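Local coordinates for protein elongation factor G (Thermus thermophilus, PDB 2DY1) that binds GTP together with a magnesium ion and probably acts as a translation elongation GTPase of the kind that promotes ribosomal translocation, at residues E37-V42 against E256-V261; T49-E54 against M332-L337; R117-A122 against L246-A251; A237-V242 against P275-G280. All blocks are in the same frame, centred on the assembly; numbering follows the deposited sequence.

Contact 1 of 4, residues E37-V42 against E256-V261. With GTP (guanosine-5'-triphosphate), chain C.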
# COMPACT_ATOMS: atom_id res chain seq x y z
N GLU A 37 -28.16 17.69 -1.01
CA GLU A 37 -29.04 18.44 -0.09
C GLU A 37 -28.52 18.76 1.30
O GLU A 37 -28.72 19.86 1.81
CB GLU A 37 -30.41 17.71 0.14
CG GLU A 37 -31.60 18.25 -0.57
CD GLU A 37 -31.79 19.78 -0.51
OE1 GLU A 37 -32.26 20.31 0.51
OE2 GLU A 37 -31.47 20.41 -1.53
N ARG A 38 -27.91 17.77 1.93
CA ARG A 38 -27.43 17.96 3.29
C ARG A 38 -26.04 17.42 3.48
O ARG A 38 -25.61 16.52 2.76
CB ARG A 38 -28.40 17.28 4.27
CG ARG A 38 -28.97 15.96 3.74
CD ARG A 38 -29.93 15.32 4.73
NE ARG A 38 -31.04 16.20 5.08
CZ ARG A 38 -32.01 15.88 5.94
NH1 ARG A 38 -32.01 14.68 6.52
NH2 ARG A 38 -32.97 16.74 6.21
N ARG A 39 -25.32 18.00 4.43
CA ARG A 39 -23.99 17.51 4.72
C ARG A 39 -24.19 16.25 5.54
O ARG A 39 -24.82 16.29 6.61
CB ARG A 39 -23.21 18.53 5.57
CG ARG A 39 -21.71 18.19 5.76
CD ARG A 39 -21.08 19.04 6.81
NE ARG A 39 -20.86 18.36 8.09
CZ ARG A 39 -21.08 18.86 9.30
NH1 ARG A 39 -21.57 20.07 9.41
NH2 ARG A 39 -20.82 18.12 10.36
N GLY A 40 -23.69 15.12 5.04
CA GLY A 40 -23.78 13.88 5.78
C GLY A 40 -22.71 13.91 6.86
O GLY A 40 -21.92 14.85 6.93
N ARG A 41 -22.64 12.86 7.67
CA ARG A 41 -21.70 12.77 8.77
C ARG A 41 -21.08 11.39 8.85
O ARG A 41 -21.77 10.38 8.73
CB ARG A 41 -22.43 13.08 10.09
CG ARG A 41 -23.05 14.47 10.04
CD ARG A 41 -23.86 14.88 11.27
NE ARG A 41 -23.63 16.30 11.57
CZ ARG A 41 -23.99 17.31 10.77
NH1 ARG A 41 -23.71 18.55 11.14
NH2 ARG A 41 -24.68 17.11 9.65
N VAL A 42 -19.78 11.33 9.07
CA VAL A 42 -19.08 10.05 9.17
C VAL A 42 -19.67 9.22 10.31
O VAL A 42 -19.90 8.02 10.16
CB VAL A 42 -17.57 10.27 9.42
CG1 VAL A 42 -16.90 8.97 9.83
CG2 VAL A 42 -16.92 10.83 8.16
N GLU A 256 -16.60 20.44 9.83
CA GLU A 256 -17.46 20.23 11.00
C GLU A 256 -18.03 21.56 11.48
O GLU A 256 -19.21 21.66 11.78
CB GLU A 256 -16.65 19.56 12.11
CG GLU A 256 -17.46 19.04 13.28
CD GLU A 256 -18.20 17.77 12.93
OE1 GLU A 256 -17.60 16.91 12.24
OE2 GLU A 256 -19.37 17.63 13.35
N ARG A 257 -17.19 22.59 11.54
CA ARG A 257 -17.63 23.92 11.97
C ARG A 257 -18.11 24.76 10.78
O ARG A 257 -18.60 25.87 10.96
CB ARG A 257 -16.46 24.67 12.64
CG ARG A 257 -15.85 24.00 13.85
CD ARG A 257 -16.86 23.92 14.98
NE ARG A 257 -17.37 25.25 15.29
CZ ARG A 257 -18.47 25.48 16.01
NH1 ARG A 257 -19.18 24.46 16.48
NH2 ARG A 257 -18.86 26.72 16.24
N GLU A 258 -17.99 24.21 9.57
CA GLU A 258 -18.36 24.90 8.34
C GLU A 258 -17.70 26.28 8.26
O GLU A 258 -18.36 27.29 8.03
CB GLU A 258 -19.88 25.04 8.18
CG GLU A 258 -20.54 23.73 7.72
CD GLU A 258 -20.34 23.42 6.22
OE1 GLU A 258 -19.50 24.08 5.53
OE2 GLU A 258 -21.05 22.50 5.76
N ILE A 259 -16.39 26.28 8.46
CA ILE A 259 -15.59 27.51 8.38
C ILE A 259 -14.58 27.38 7.24
O ILE A 259 -13.84 26.40 7.17
CB ILE A 259 -14.82 27.76 9.70
CG1 ILE A 259 -15.80 28.15 10.81
CG2 ILE A 259 -13.76 28.86 9.49
CD1 ILE A 259 -15.13 28.26 12.20
N GLY A 260 -14.57 28.37 6.34
CA GLY A 260 -13.60 28.40 5.25
C GLY A 260 -13.70 27.37 4.14
O GLY A 260 -12.74 27.18 3.41
N VAL A 261 -14.86 26.75 4.00
CA VAL A 261 -15.02 25.73 2.97
C VAL A 261 -14.96 26.26 1.54
O VAL A 261 -14.14 25.78 0.74
CB VAL A 261 -16.33 24.93 3.21
CG1 VAL A 261 -16.57 23.90 2.10
CG2 VAL A 261 -16.23 24.21 4.52
PG GTP C . -9.90 8.75 7.52
O1G GTP C . -10.19 7.53 8.53
O2G GTP C . -10.79 8.55 6.20
O3G GTP C . -8.47 8.92 7.21
O3B GTP C . -10.50 10.00 8.33
PB GTP C . -10.84 11.44 7.68
O1B GTP C . -9.57 12.18 7.51
O2B GTP C . -11.70 11.26 6.49
O3A GTP C . -11.61 12.16 8.89
PA GTP C . -13.20 12.18 9.06
O1A GTP C . -13.77 13.17 8.12
O2A GTP C . -13.71 10.79 9.01
O5' GTP C . -13.39 12.77 10.54
C5' GTP C . -13.08 11.93 11.65
C4' GTP C . -13.67 12.52 12.93
O4' GTP C . -13.20 13.88 13.01
C3' GTP C . -15.19 12.59 12.82
O3' GTP C . -15.76 12.46 14.12
C2' GTP C . -15.42 14.00 12.28
O2' GTP C . -16.70 14.47 12.72
C1' GTP C . -14.34 14.74 13.07
N9 GTP C . -13.99 16.05 12.49
C8 GTP C . -13.62 16.28 11.23
N7 GTP C . -13.25 17.55 11.09
C5 GTP C . -13.39 18.15 12.27
C6 GTP C . -13.17 19.44 12.73
O6 GTP C . -12.70 20.31 11.99
N1 GTP C . -13.45 19.74 14.07
C2 GTP C . -13.94 18.74 14.91
N2 GTP C . -14.21 19.02 16.19
N3 GTP C . -14.14 17.50 14.44
C4 GTP C . -13.88 17.20 13.16

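Contact 2 of 4, residues T49-E54 against M332-L337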
# COMPACT_ATOMS: atom_id res chain seq x y z
N THR A 49 -18.40 9.70 0.34
CA THR A 49 -17.21 8.87 0.22
C THR A 49 -17.31 7.51 0.87
O THR A 49 -17.04 6.48 0.26
CB THR A 49 -15.97 9.53 0.84
OG1 THR A 49 -15.77 10.78 0.20
CG2 THR A 49 -14.73 8.65 0.66
N ASP A 50 -17.66 7.51 2.14
CA ASP A 50 -17.71 6.28 2.88
C ASP A 50 -19.06 5.57 2.71
O ASP A 50 -19.99 5.78 3.49
CB ASP A 50 -17.38 6.57 4.35
CG ASP A 50 -15.93 7.05 4.56
OD1 ASP A 50 -15.09 6.93 3.63
OD2 ASP A 50 -15.60 7.52 5.67
N TYR A 51 -19.15 4.73 1.69
CA TYR A 51 -20.39 4.01 1.41
C TYR A 51 -20.28 2.49 1.46
O TYR A 51 -21.31 1.82 1.59
CB TYR A 51 -20.96 4.46 0.06
CG TYR A 51 -20.18 3.98 -1.14
CD1 TYR A 51 -20.34 2.67 -1.63
CD2 TYR A 51 -19.25 4.81 -1.77
CE1 TYR A 51 -19.61 2.20 -2.70
CE2 TYR A 51 -18.51 4.34 -2.85
CZ TYR A 51 -18.69 3.05 -3.32
OH TYR A 51 -17.96 2.60 -4.42
N THR A 52 -19.09 1.91 1.35
CA THR A 52 -19.01 0.45 1.43
C THR A 52 -19.21 0.02 2.88
O THR A 52 -19.03 0.81 3.81
CB THR A 52 -17.65 -0.11 0.98
OG1 THR A 52 -16.63 0.36 1.87
CG2 THR A 52 -17.34 0.31 -0.46
N PRO A 53 -19.64 -1.23 3.10
CA PRO A 53 -19.85 -1.70 4.47
C PRO A 53 -18.60 -1.58 5.34
O PRO A 53 -18.67 -1.28 6.53
CB PRO A 53 -20.24 -3.17 4.28
CG PRO A 53 -20.92 -3.16 2.96
CD PRO A 53 -20.02 -2.26 2.12
N GLU A 54 -17.44 -1.80 4.72
CA GLU A 54 -16.19 -1.76 5.46
C GLU A 54 -15.87 -0.34 5.91
O GLU A 54 -15.45 -0.12 7.04
CB GLU A 54 -15.06 -2.30 4.58
CG GLU A 54 -15.24 -3.80 4.15
CD GLU A 54 -16.41 -4.05 3.19
OE1 GLU A 54 -16.63 -3.23 2.26
OE2 GLU A 54 -17.12 -5.08 3.36
N MET A 332 -19.62 10.14 -8.27
CA MET A 332 -19.81 10.95 -7.06
C MET A 332 -20.05 9.85 -6.05
O MET A 332 -21.18 9.36 -5.90
CB MET A 332 -21.01 11.88 -7.13
CG MET A 332 -21.22 12.64 -5.83
SD MET A 332 -22.42 13.99 -5.99
CE MET A 332 -21.50 15.14 -6.87
N GLY A 333 -19.00 9.47 -5.34
CA GLY A 333 -19.16 8.35 -4.42
C GLY A 333 -19.56 7.15 -5.26
O GLY A 333 -18.98 6.87 -6.32
N LYS A 334 -20.58 6.42 -4.82
CA LYS A 334 -21.02 5.24 -5.55
C LYS A 334 -21.91 5.52 -6.76
O LYS A 334 -22.22 4.58 -7.50
CB LYS A 334 -21.76 4.29 -4.60
CG LYS A 334 -23.21 4.65 -4.27
CD LYS A 334 -23.72 3.68 -3.20
CE LYS A 334 -25.17 3.96 -2.86
NZ LYS A 334 -25.63 2.99 -1.82
N ASP A 335 -22.30 6.78 -6.96
CA ASP A 335 -23.19 7.12 -8.08
C ASP A 335 -22.41 7.48 -9.35
O ASP A 335 -21.30 7.99 -9.27
CB ASP A 335 -24.10 8.30 -7.70
CG ASP A 335 -25.14 7.91 -6.65
OD1 ASP A 335 -25.09 8.43 -5.52
OD2 ASP A 335 -26.02 7.09 -6.97
N LEU A 336 -22.98 7.16 -10.51
CA LEU A 336 -22.35 7.51 -11.79
C LEU A 336 -23.29 8.50 -12.44
O LEU A 336 -24.46 8.20 -12.68
CB LEU A 336 -22.17 6.28 -12.68
CG LEU A 336 -21.14 5.24 -12.25
CD1 LEU A 336 -21.05 4.13 -13.29
CD2 LEU A 336 -19.78 5.93 -12.09
N LEU A 337 -22.78 9.70 -12.72
CA LEU A 337 -23.58 10.77 -13.31
C LEU A 337 -23.20 10.93 -14.78
O LEU A 337 -22.04 11.18 -15.09
CB LEU A 337 -23.33 12.08 -12.55
CG LEU A 337 -23.31 11.95 -11.02
CD1 LEU A 337 -22.89 13.26 -10.38
CD2 LEU A 337 -24.68 11.53 -10.53

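Contact 3 of 4, residues R117-A122 against L246-A251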
# COMPACT_ATOMS: atom_id res chain seq x y z
N ARG A 117 3.84 10.09 5.10
CA ARG A 117 3.79 9.09 4.03
C ARG A 117 3.15 9.65 2.77
O ARG A 117 3.66 9.46 1.66
CB ARG A 117 2.99 7.86 4.44
CG ARG A 117 3.50 7.03 5.60
CD ARG A 117 2.72 5.74 5.57
NE ARG A 117 2.48 5.11 6.87
CZ ARG A 117 1.39 5.19 7.61
NH1 ARG A 117 0.38 5.90 7.18
NH2 ARG A 117 1.32 4.53 8.75
N ALA A 118 2.01 10.33 2.92
CA ALA A 118 1.33 10.88 1.76
C ALA A 118 2.18 12.00 1.15
O ALA A 118 2.27 12.11 -0.08
CB ALA A 118 -0.04 11.41 2.15
N TRP A 119 2.78 12.83 2.00
CA TRP A 119 3.63 13.93 1.54
C TRP A 119 4.79 13.41 0.67
O TRP A 119 5.08 13.95 -0.39
CB TRP A 119 4.19 14.67 2.75
CG TRP A 119 4.88 15.97 2.41
CD1 TRP A 119 6.20 16.16 2.13
CD2 TRP A 119 4.26 17.24 2.32
NE1 TRP A 119 6.44 17.49 1.87
CE2 TRP A 119 5.26 18.18 1.98
CE3 TRP A 119 2.94 17.70 2.49
CZ2 TRP A 119 4.99 19.54 1.81
CZ3 TRP A 119 2.67 19.05 2.32
CH2 TRP A 119 3.70 19.96 1.98
N THR A 120 5.42 12.34 1.14
CA THR A 120 6.56 11.75 0.43
C THR A 120 6.15 11.18 -0.93
O THR A 120 6.85 11.36 -1.92
CB THR A 120 7.19 10.63 1.28
OG1 THR A 120 7.75 11.20 2.47
CG2 THR A 120 8.30 9.93 0.50
N VAL A 121 5.01 10.49 -0.97
CA VAL A 121 4.54 9.92 -2.23
C VAL A 121 4.26 11.07 -3.20
O VAL A 121 4.64 11.02 -4.38
CB VAL A 121 3.26 9.09 -2.02
CG1 VAL A 121 2.68 8.63 -3.37
CG2 VAL A 121 3.60 7.89 -1.15
N ALA A 122 3.61 12.13 -2.70
CA ALA A 122 3.31 13.27 -3.55
C ALA A 122 4.60 13.86 -4.10
O ALA A 122 4.68 14.21 -5.28
CB ALA A 122 2.53 14.34 -2.76
N LEU A 246 7.67 24.88 -5.04
CA LEU A 246 8.56 25.79 -4.33
C LEU A 246 7.89 26.47 -3.13
O LEU A 246 8.56 27.07 -2.29
CB LEU A 246 9.11 26.84 -5.29
CG LEU A 246 9.91 26.28 -6.48
CD1 LEU A 246 10.32 27.43 -7.37
CD2 LEU A 246 11.13 25.52 -5.98
N LEU A 247 6.56 26.40 -3.08
CA LEU A 247 5.82 26.99 -1.96
C LEU A 247 4.63 26.08 -1.70
O LEU A 247 4.04 25.56 -2.63
CB LEU A 247 5.32 28.39 -2.29
CG LEU A 247 6.36 29.53 -2.39
CD1 LEU A 247 5.64 30.82 -2.75
CD2 LEU A 247 7.13 29.66 -1.07
N TYR A 248 4.29 25.93 -0.43
CA TYR A 248 3.17 25.08 -0.03
C TYR A 248 2.15 25.95 0.72
O TYR A 248 2.34 26.22 1.90
CB TYR A 248 3.67 23.97 0.89
CG TYR A 248 4.82 23.17 0.32
CD1 TYR A 248 6.00 22.99 1.05
CD2 TYR A 248 4.75 22.61 -0.96
CE1 TYR A 248 7.07 22.27 0.53
CE2 TYR A 248 5.82 21.89 -1.49
CZ TYR A 248 6.98 21.73 -0.74
OH TYR A 248 8.04 21.03 -1.27
N PRO A 249 1.07 26.37 0.06
CA PRO A 249 0.09 27.21 0.75
C PRO A 249 -0.53 26.48 1.93
O PRO A 249 -0.74 25.27 1.85
CB PRO A 249 -0.97 27.49 -0.32
CG PRO A 249 -0.24 27.27 -1.63
CD PRO A 249 0.66 26.09 -1.33
N VAL A 250 -0.80 27.21 3.01
CA VAL A 250 -1.44 26.63 4.19
C VAL A 250 -2.76 27.36 4.40
O VAL A 250 -2.80 28.57 4.64
CB VAL A 250 -0.57 26.79 5.46
CG1 VAL A 250 -1.26 26.14 6.67
CG2 VAL A 250 0.79 26.16 5.24
N ALA A 251 -3.85 26.61 4.31
CA ALA A 251 -5.19 27.14 4.48
C ALA A 251 -5.79 26.58 5.77
O ALA A 251 -5.32 25.59 6.31
CB ALA A 251 -6.06 26.75 3.29

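Contact 4 of 4, residues A237-V242 against P275-G280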
# COMPACT_ATOMS: atom_id res chain seq x y z
N ALA A 237 3.08 34.79 -10.08
CA ALA A 237 4.28 34.24 -9.49
C ALA A 237 3.91 33.18 -8.44
O ALA A 237 4.55 32.13 -8.37
CB ALA A 237 5.12 35.34 -8.85
N PHE A 238 2.89 33.48 -7.65
CA PHE A 238 2.39 32.56 -6.61
C PHE A 238 1.98 31.24 -7.26
O PHE A 238 2.45 30.18 -6.84
CB PHE A 238 1.18 33.19 -5.92
CG PHE A 238 0.41 32.24 -5.02
CD1 PHE A 238 1.01 31.70 -3.90
CD2 PHE A 238 -0.91 31.91 -5.32
CE1 PHE A 238 0.28 30.83 -3.05
CE2 PHE A 238 -1.64 31.04 -4.48
CZ PHE A 238 -1.04 30.51 -3.35
N HIS A 239 1.14 31.30 -8.28
CA HIS A 239 0.68 30.10 -8.99
C HIS A 239 1.85 29.31 -9.57
O HIS A 239 1.89 28.08 -9.50
CB HIS A 239 -0.28 30.48 -10.12
CG HIS A 239 -0.97 29.31 -10.74
ND1 HIS A 239 -2.13 28.76 -10.22
CD2 HIS A 239 -0.67 28.58 -11.84
CE1 HIS A 239 -2.50 27.74 -10.97
NE2 HIS A 239 -1.63 27.60 -11.96
N GLU A 240 2.82 30.02 -10.13
CA GLU A 240 3.96 29.35 -10.74
C GLU A 240 4.84 28.70 -9.69
O GLU A 240 5.37 27.60 -9.90
CB GLU A 240 4.74 30.39 -11.57
CG GLU A 240 5.89 29.85 -12.37
CD GLU A 240 5.49 28.85 -13.44
OE1 GLU A 240 4.29 28.78 -13.80
OE2 GLU A 240 6.39 28.15 -13.92
N ALA A 241 4.99 29.34 -8.53
CA ALA A 241 5.81 28.76 -7.49
C ALA A 241 5.17 27.48 -6.93
O ALA A 241 5.87 26.52 -6.63
CB ALA A 241 6.04 29.77 -6.34
N VAL A 242 3.85 27.51 -6.76
CA VAL A 242 3.17 26.33 -6.23
C VAL A 242 3.27 25.21 -7.26
O VAL A 242 3.52 24.06 -6.90
CB VAL A 242 1.70 26.65 -5.90
CG1 VAL A 242 0.96 25.35 -5.43
CG2 VAL A 242 1.66 27.67 -4.77
N PRO A 275 -4.60 20.64 -15.63
CA PRO A 275 -4.00 19.51 -16.34
C PRO A 275 -3.10 20.00 -17.49
O PRO A 275 -2.06 19.41 -17.77
CB PRO A 275 -5.21 18.73 -16.84
CG PRO A 275 -6.22 18.98 -15.79
CD PRO A 275 -6.05 20.44 -15.44
N THR A 276 -3.54 21.07 -18.14
CA THR A 276 -2.78 21.64 -19.25
C THR A 276 -1.42 22.12 -18.77
O THR A 276 -0.41 21.95 -19.46
CB THR A 276 -3.53 22.83 -19.88
OG1 THR A 276 -4.75 22.35 -20.45
CG2 THR A 276 -2.67 23.47 -20.97
N GLU A 277 -1.38 22.73 -17.59
CA GLU A 277 -0.11 23.19 -17.05
C GLU A 277 0.84 22.03 -16.72
O GLU A 277 2.05 22.20 -16.67
CB GLU A 277 -0.35 24.06 -15.81
CG GLU A 277 -0.94 25.41 -16.15
CD GLU A 277 -1.31 26.25 -14.94
OE1 GLU A 277 -1.00 27.45 -14.95
OE2 GLU A 277 -1.93 25.72 -14.01
N ARG A 278 0.29 20.84 -16.50
CA ARG A 278 1.14 19.71 -16.19
C ARG A 278 1.54 18.87 -17.40
O ARG A 278 2.72 18.55 -17.59
CB ARG A 278 0.44 18.78 -15.17
CG ARG A 278 1.31 17.62 -14.75
CD ARG A 278 0.60 16.69 -13.79
NE ARG A 278 1.46 15.59 -13.34
CZ ARG A 278 1.01 14.55 -12.65
NH1 ARG A 278 -0.28 14.48 -12.34
NH2 ARG A 278 1.85 13.61 -12.23
N PHE A 279 0.56 18.56 -18.24
CA PHE A 279 0.73 17.69 -19.42
C PHE A 279 0.71 18.38 -20.77
O PHE A 279 1.01 17.73 -21.78
CB PHE A 279 -0.39 16.65 -19.46
CG PHE A 279 -0.35 15.66 -18.34
CD1 PHE A 279 0.49 14.56 -18.40
CD2 PHE A 279 -1.13 15.86 -17.21
CE1 PHE A 279 0.57 13.67 -17.31
CE2 PHE A 279 -1.05 14.99 -16.14
CZ PHE A 279 -0.21 13.90 -16.18
N GLY A 280 0.35 19.66 -20.79
CA GLY A 280 0.23 20.36 -22.06
C GLY A 280 -1.02 19.86 -22.76
O GLY A 280 -1.79 19.07 -22.20
O HOH W 1 1.82 29.28 -14.01

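Contact 1 of 4, residues E37-V42 against E256-V261
Arg-39 meets Glu-256 crosswise, with guanidinium and carboxylate planes 79° apart. Their salt bridge therefore runs from one nitrogen to one oxygen, NH2 of Arg-39 to OE2 of Glu-256 at 3.4 Å, rather than as a flat two-pronged pair. One face of the guanidinium lies against CA of Glu-256; over the opposite face, toward its rim, sits CZ of Arg-41, 3.2 Å above the plane. The carboxylate of Glu-256 probably offsets the like charge of the two arginines. Glu-258 runs antiparallel beside Arg-39 and brings its OE2 to 3.6 Å from CD of that arginine. Although Glu-256 starts off away from its partner, a bend at chi2 (75°) turns the acid back between arginine and nucleotide. There OE1 of Glu-256 accepts a hydrogen bond from O2' of GTP at 2.6 Å, while its CB packs on the guanine. With a leucine at this position, the ribose hydroxyl would probably lose its acceptor and Arg-39 its anionic mate. Together with Ser-254, which also binds GTP, Glu-256 belongs to the base-and-ribose side of a P-loop GTPase pocket, here joined to a loop that probably belongs to the first switch region.

Contact 2 of 4, residues T49-E54 against M332-L337
Tyr-51 lays one face of its ring on CB of Lys-334, a CH-pi contact in which that carbon stands 3.4 Å from the ring centroid and only 7° off the ring normal. Further along the lysine, CD comes within 3.9 Å of CD1 of Tyr-51, and the extended chain then carries the ammonium group away from the ring. Toward the CE2 side of the ring the backbone joins in: CE2 of Tyr-51 is 3.5 Å from N of Lys-334 and 3.8 Å from C of Gly-333. Tyr-51 holds CG between its backbone N and carbonyl carbon (chi1 71°), which sets the ring against the turn, and the phenol OH is hydrogen-bonded to Asp-294. A leucine in its place would probably leave Asp-294 without this partner and open a gap beside the turn.

What presents these lysine and glycine atoms is a type II' beta turn from Met-332 to Asp-335, closed by N of Asp-335 on O of Met-332 at 3.0 Å. Gly-333, with its positive phi, occupies the first corner of the turn, and its backbone bonds to Val-66. Next to the tyrosine in the chain, Asp-50 is hydrogen-bonded to Thr-61, a magnesium ligand, while Thr-52 N-caps helix 53-57 through Ala-55 N. The contact thus joins the two-residue turn of a beta hairpin (strands 323-332 and 335-343) in domain 2 to the segment leading to the magnesium site, an interface between the GTP-binding domain and domain 2 consistent with an ordered first switch region in the GTP-bound factor.

Contact 3 of 4, residues R117-A122 against L246-A251
Trp-119 pushes the outer rim of its six-membered ring against the face of Tyr-248, with CZ2 of the indole 3.6 Å above the plane of the phenol ring and over its centre. The same CZ2 lies 3.7 Å from CE1 of Tyr-248, and its neighbour CH2 is 3.8 Å from CG of the tyrosine. This is a T-shaped (edge-to-face) stack: the ring centroids are 4.9 Å apart and the planes meet at 80°. Edge hydrogens of the indole are thereby directed at the pi cloud of the tyrosine. Two large rings bridge a wide separation here, since CA of Trp-119 and CA of Tyr-248 are 11.3 Å apart. The tryptophan achieves its share of that reach with CG turned anti to the backbone N (chi1 -170°), so that the indole extends from the helix to the tyrosine.

Both residues are buried, and strand 129-134 adds to the packing. Its Arg-129 forms a cation-pi contact with Trp-119 and also touches Tyr-248, while Val-131 of the same strand packs on the indole. The backbone of Tyr-248 is hydrogen-bonded to Pro-155 and Leu-157, and that of the following Pro-249 is hydrogen-bonded to Val-131. Pro-249 and Ala-251 meet helix 261-271. The stack therefore ties helix 113-124, the connection between parallel strands 100-106 and 129-134, to strand 248-252, the neighbour of 129-134 in the sheet, as in the layered beta-alpha-beta architecture of P-loop GTPase domains.

Contact 4 of 4, residues A237-V242 against P275-G280
His-239 and Glu-277 reach toward each other from two helices, and the firm part of their contact is a nearly straight hydrogen bond. NE2 of His-239 donates to OE2 of Glu-277 over 2.8 Å with an angle of 174°. The oxygen lies practically in the imidazole plane and is met on its syn side, the nitrogen standing 16° out of the carboxylate plane. Ring and carboxylate are nearly coplanar, and OE1 of Glu-277 settles 3.3 Å from CD2 of His-239. CG of His-239 lies opposite its backbone N (chi1 -171°), which points the ring at the short helix, and the extended chain of the glutamate brings its acid group to the ring edge. Second partners help to fix both groups: ND1 of His-239 is hydrogen-bonded to O of Glu-270, and OE2 of Glu-277 also receives N of Ser-274, just ahead of helix 275-279. With an acceptor at each nitrogen, the ring is likely to carry both protons, and the carboxylate would steady that positive charge.

The other side is looser and wet. A water donates to OE1 of Glu-240 and, weakly at 3.5 Å, to OE1 of Glu-277, linking two acids whose OE1 oxygens stand 5.6 Å apart. Glu-240 has firmer company in salt bridges to Arg-243 and Arg-244. Little surface is covered beyond these polar groups. What remains is a His-carboxylate hydrogen bond at the protein surface, remote from the nucleotide site, which pins helix 231-243 to the short helix 275-279 and, through Glu-270, to the end of helix 261-271.

Followed from the N terminus, the chain opens contact 1 in the loop after helix 22-32, contact 2 at 49-54, contact 3 on helix 113-124 and contact 4 on helix 231-243. Contact 3 closes first, at strand 248-252, and so falls wholly within the loops of contacts 1 and 2. Contact 1 closes next, at the nucleotide, in the loop after that strand; contact 4 then joins helix 231-243 to helix 275-279, crossing both 1 and 3. Contact 2, closing last at 332-337, crosses contact 1, encloses 3 and 4, and reaches into domain 2. Contacts 3 and 4 touch where Pro-249 packs on Phe-238 and Val-242; the centres of contacts 1 and 2 stand about 17 Å apart.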